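Local coordinates for protein amine Dehydrogenase (Pseudomonas putida, PDB 1JMX) that carries two covalently bound hemes c and probably transfers electrons, as the alpha subunit of a quinohemoprotein amine dehydrogenase, at residues P175-S187 with G198-F210. Sequence-based numbering, arbitrary orientation.
Sequences PKADALPGQWAFS and GVMSVTPDQGDTF
Met200 N gives Trp184 O a short, nearly straight hydrogen bond, 2.7 Å from N to O and 173° at the hydrogen, while Trp184 N returns an equally short but bent one to Met200 O, 133°. Equivalent backbone pairs join Gly182 to Val202 and Phe186 to Gly198, making an antiparallel hairpin, the first two strands of an eight-stranded barrel. The indole of Trp184 runs back along its own strand, where NE1 meets Leu180 O at 2.8 Å, close to the ring plane. That bond helps fix the ring's rotation and gives the carbonyl of Leu180, in the chain leading into the strand, a partner; CD1 meanwhile rests 3.7 Å from Val202 CG2. Phe186 instead reaches across the pair: with chi1 at 72°, CG sits between backbone N and carbonyl carbon, and the ring lies with one face over Gly198, whose CA is 4.0 Å from the centroid in a CH-pi contact. Replacing Phe186 with an alanine would probably uncover the Gly198 backbone and open a gap beside Met200 CB and the ring of Phe276. From the next strand of the barrel, Phe210 CZ abuts Ala177 CB at 3.4 Å, and Pro181 CG approaches CE1 of the same ring. On the face away from Trp184 and Phe186, Gln183 OE1 takes a weak hydrogen bond from Ser201 OG, 3.3 Å. Backbone bonds and apolar contacts thus dominate, and polar side chains add little across the strands.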
loop_
_atom_site.group_PDB
_atom_site.type_symbol
_atom_site.label_atom_id
_atom_site.label_comp_id
_atom_site.label_asym_id
_atom_site.label_seq_id
_atom_site.Cartn_x
_atom_site.Cartn_y
_atom_site.Cartn_z
ATOM N N PRO A 175 29.933 14.917 15.738
ATOM C CA PRO A 175 30.903 14.169 16.553
ATOM C C PRO A 175 31.451 12.920 15.860
ATOM O O PRO A 175 30.848 12.400 14.918
ATOM C CB PRO A 175 30.080 13.786 17.783
ATOM C CG PRO A 175 28.715 13.561 17.192
ATOM C CD PRO A 175 28.568 14.762 16.276
ATOM N N LYS A 176 32.588 12.428 16.342
ATOM C CA LYS A 176 33.190 11.223 15.768
ATOM C C LYS A 176 32.640 9.990 16.485
ATOM O O LYS A 176 31.921 10.111 17.482
ATOM C CB LYS A 176 34.727 11.292 15.856
ATOM C CG LYS A 176 35.465 10.077 15.273
ATOM C CD LYS A 176 36.978 10.294 15.158
ATOM C CE LYS A 176 37.587 10.814 16.454
ATOM N NZ LYS A 176 39.065 10.631 16.505
ATOM N N ALA A 177 32.940 8.810 15.947
ATOM C CA ALA A 177 32.480 7.548 16.515
ATOM C C ALA A 177 33.242 7.185 17.783
ATOM O O ALA A 177 32.852 6.274 18.508
ATOM C CB ALA A 177 32.613 6.430 15.476
ATOM N N ASP A 178 34.344 7.882 18.034
ATOM C CA ASP A 178 35.149 7.631 19.223
ATOM C C ASP A 178 34.402 8.071 20.492
ATOM O O ASP A 178 34.793 7.717 21.606
ATOM C CB ASP A 178 36.496 8.365 19.115
ATOM C CG ASP A 178 36.370 9.872 19.329
ATOM O OD1 ASP A 178 35.359 10.479 18.916
ATOM O OD2 ASP A 178 37.297 10.463 19.918
ATOM N N ALA A 179 33.335 8.850 20.312
ATOM C CA ALA A 179 32.520 9.340 21.423
ATOM C C ALA A 179 31.487 8.332 21.933
ATOM O O ALA A 179 30.858 8.570 22.963
ATOM C CB ALA A 179 31.816 10.634 21.025
ATOM N N LEU A 180 31.325 7.210 21.232
ATOM C CA LEU A 180 30.331 6.204 21.618
ATOM C C LEU A 180 30.778 5.002 22.456
ATOM O O LEU A 180 29.970 4.440 23.193
ATOM C CB LEU A 180 29.556 5.715 20.388
ATOM C CG LEU A 180 28.844 6.791 19.562
ATOM C CD1 LEU A 180 28.077 6.133 18.443
ATOM C CD2 LEU A 180 27.909 7.619 20.433
ATOM N N PRO A 181 32.042 4.559 22.323
ATOM C CA PRO A 181 32.464 3.409 23.129
ATOM C C PRO A 181 32.336 3.628 24.643
ATOM O O PRO A 181 32.518 4.743 25.138
ATOM C CB PRO A 181 33.917 3.215 22.698
ATOM C CG PRO A 181 33.872 3.592 21.254
ATOM C CD PRO A 181 33.071 4.881 21.320
ATOM N N GLY A 182 31.999 2.557 25.357
ATOM C CA GLY A 182 31.843 2.631 26.797
ATOM C C GLY A 182 30.667 1.790 27.245
ATOM O O GLY A 182 30.169 0.964 26.483
ATOM N N GLN A 183 30.215 1.993 28.477
ATOM C CA GLN A 183 29.081 1.241 28.993
ATOM C C GLN A 183 27.842 2.114 28.863
ATOM O O GLN A 183 27.903 3.337 29.047
ATOM C CB GLN A 183 29.298 0.829 30.451
ATOM C CG GLN A 183 30.620 0.095 30.726
ATOM C CD GLN A 183 30.808 -1.170 29.890
ATOM O OE1 GLN A 183 29.836 -1.813 29.490
ATOM N NE2 GLN A 183 32.067 -1.537 29.633
ATOM N N TRP A 184 26.725 1.485 28.525
ATOM C CA TRP A 184 25.483 2.210 28.339
ATOM C C TRP A 184 24.325 1.571 29.080
ATOM O O TRP A 184 23.861 0.502 28.704
ATOM C CB TRP A 184 25.130 2.280 26.849
ATOM C CG TRP A 184 26.000 3.190 26.049
ATOM C CD1 TRP A 184 27.293 2.964 25.656
ATOM C CD2 TRP A 184 25.629 4.459 25.498
ATOM N NE1 TRP A 184 27.743 4.012 24.893
ATOM C CE2 TRP A 184 26.745 4.944 24.777
ATOM C CE3 TRP A 184 24.460 5.234 25.541
ATOM C CZ2 TRP A 184 26.724 6.172 24.102
ATOM C CZ3 TRP A 184 24.442 6.455 24.872
ATOM C CH2 TRP A 184 25.567 6.911 24.162
ATOM N N ALA A 185 23.834 2.246 30.112
ATOM C CA ALA A 185 22.698 1.735 30.872
ATOM C C ALA A 185 21.450 1.960 30.038
ATOM O O ALA A 185 21.210 3.072 29.570
ATOM C CB ALA A 185 22.574 2.476 32.205
ATOM N N PHE A 186 20.662 0.914 29.826
ATOM C CA PHE A 186 19.447 1.071 29.044
ATOM C C PHE A 186 18.161 0.626 29.741
ATOM O O PHE A 186 18.165 -0.186 30.674
ATOM C CB PHE A 186 19.580 0.403 27.660
ATOM C CG PHE A 186 19.560 -1.104 27.690
ATOM C CD1 PHE A 186 20.745 -1.829 27.661
ATOM C CD2 PHE A 186 18.350 -1.799 27.726
ATOM C CE1 PHE A 186 20.733 -3.226 27.666
ATOM C CE2 PHE A 186 18.327 -3.195 27.734
ATOM C CZ PHE A 186 19.522 -3.910 27.703
ATOM N N SER A 187 17.061 1.182 29.252
ATOM C CA SER A 187 15.728 0.895 29.743
ATOM C C SER A 187 14.841 0.873 28.506
ATOM O O SER A 187 15.087 1.596 27.544
ATOM C CB SER A 187 15.269 1.998 30.695
ATOM O OG SER A 187 13.977 1.724 31.186
ATOM N N GLY A 198 19.078 -3.015 31.401
ATOM C CA GLY A 198 20.373 -3.663 31.394
ATOM C C GLY A 198 21.501 -2.728 31.016
ATOM O O GLY A 198 21.381 -1.506 31.114
ATOM N N VAL A 199 22.607 -3.315 30.577
ATOM C CA VAL A 199 23.781 -2.556 30.175
ATOM C C VAL A 199 24.273 -3.019 28.815
ATOM O O VAL A 199 24.393 -4.209 28.543
ATOM C CB VAL A 199 24.928 -2.669 31.228
ATOM C CG1 VAL A 199 26.183 -1.951 30.732
ATOM C CG2 VAL A 199 24.487 -2.051 32.545
ATOM N N MET A 200 24.514 -2.049 27.951
ATOM C CA MET A 200 25.003 -2.317 26.624
ATOM C C MET A 200 26.433 -1.820 26.556
ATOM O O MET A 200 26.722 -0.655 26.819
ATOM C CB MET A 200 24.140 -1.612 25.583
ATOM C CG MET A 200 24.494 -1.990 24.156
ATOM S SD MET A 200 23.374 -1.258 22.946
ATOM C CE MET A 200 23.896 0.452 22.950
ATOM N N SER A 201 27.331 -2.753 26.290
ATOM C CA SER A 201 28.739 -2.458 26.179
ATOM C C SER A 201 29.079 -2.255 24.702
ATOM O O SER A 201 28.860 -3.133 23.868
ATOM C CB SER A 201 29.544 -3.619 26.766
ATOM O OG SER A 201 30.939 -3.349 26.765
ATOM N N VAL A 202 29.573 -1.067 24.386
ATOM C CA VAL A 202 29.957 -0.720 23.025
ATOM C C VAL A 202 31.471 -0.615 22.997
ATOM O O VAL A 202 32.056 0.105 23.796
ATOM C CB VAL A 202 29.360 0.644 22.601
ATOM C CG1 VAL A 202 29.711 0.947 21.159
ATOM C CG2 VAL A 202 27.856 0.649 22.794
ATOM N N THR A 203 32.103 -1.382 22.117
ATOM C CA THR A 203 33.558 -1.348 21.985
ATOM C C THR A 203 33.857 -1.089 20.516
ATOM O O THR A 203 33.120 -1.531 19.645
ATOM C CB THR A 203 34.239 -2.686 22.435
ATOM O OG1 THR A 203 33.898 -3.735 21.528
ATOM C CG2 THR A 203 33.795 -3.088 23.841
ATOM N N PRO A 204 34.956 -0.385 20.220
ATOM C CA PRO A 204 35.319 -0.080 18.831
ATOM C C PRO A 204 35.705 -1.275 17.963
ATOM O O PRO A 204 35.982 -2.381 18.446
ATOM C CB PRO A 204 36.493 0.885 18.994
ATOM C CG PRO A 204 37.179 0.347 20.219
ATOM C CD PRO A 204 35.993 0.103 21.149
ATOM N N ASP A 205 35.689 -1.025 16.663
ATOM C CA ASP A 205 36.043 -2.002 15.647
ATOM C C ASP A 205 36.523 -1.149 14.462
ATOM O O ASP A 205 36.809 0.045 14.625
ATOM C CB ASP A 205 34.812 -2.838 15.266
ATOM C CG ASP A 205 35.173 -4.195 14.684
ATOM O OD1 ASP A 205 34.268 -4.870 14.151
ATOM O OD2 ASP A 205 36.357 -4.604 14.763
ATOM N N GLN A 206 36.605 -1.745 13.280
ATOM C CA GLN A 206 37.049 -1.023 12.089
ATOM C C GLN A 206 36.198 0.206 11.732
ATOM O O GLN A 206 34.994 0.085 11.499
ATOM C CB GLN A 206 37.071 -1.985 10.893
ATOM C CG GLN A 206 35.759 -2.790 10.724
ATOM C CD GLN A 206 35.167 -2.733 9.305
ATOM O OE1 GLN A 206 35.271 -3.704 8.537
ATOM N NE2 GLN A 206 34.514 -1.607 8.966
ATOM N N GLY A 207 36.825 1.381 11.698
ATOM C CA GLY A 207 36.132 2.610 11.318
ATOM C C GLY A 207 34.981 3.117 12.176
ATOM O O GLY A 207 35.183 3.511 13.325
ATOM N N ASP A 208 33.790 3.209 11.583
ATOM C CA ASP A 208 32.595 3.669 12.307
ATOM C C ASP A 208 31.697 2.519 12.744
ATOM O O ASP A 208 30.508 2.709 12.997
ATOM C CB ASP A 208 31.792 4.670 11.469
ATOM C CG ASP A 208 32.476 6.022 11.349
ATOM O OD1 ASP A 208 32.040 6.837 10.505
ATOM O OD2 ASP A 208 33.442 6.275 12.104
ATOM N N THR A 209 32.270 1.321 12.807
ATOM C CA THR A 209 31.542 0.135 13.236
ATOM C C THR A 209 31.970 -0.194 14.674
ATOM O O THR A 209 33.011 0.277 15.148
ATOM C CB THR A 209 31.810 -1.068 12.304
ATOM O OG1 THR A 209 33.142 -1.540 12.498
ATOM C CG2 THR A 209 31.651 -0.667 10.852
ATOM N N PHE A 210 31.161 -0.988 15.371
ATOM C CA PHE A 210 31.443 -1.348 16.755
ATOM C C PHE A 210 30.983 -2.761 17.043
ATOM O O PHE A 210 30.217 -3.354 16.272
ATOM C CB PHE A 210 30.670 -0.444 17.732
ATOM C CG PHE A 210 30.855 1.030 17.506
ATOM C CD1 PHE A 210 31.870 1.727 18.157
ATOM C CD2 PHE A 210 29.989 1.734 16.668
ATOM C CE1 PHE A 210 32.021 3.095 17.979
ATOM C CE2 PHE A 210 30.132 3.108 16.481
ATOM C CZ PHE A 210 31.146 3.789 17.136
#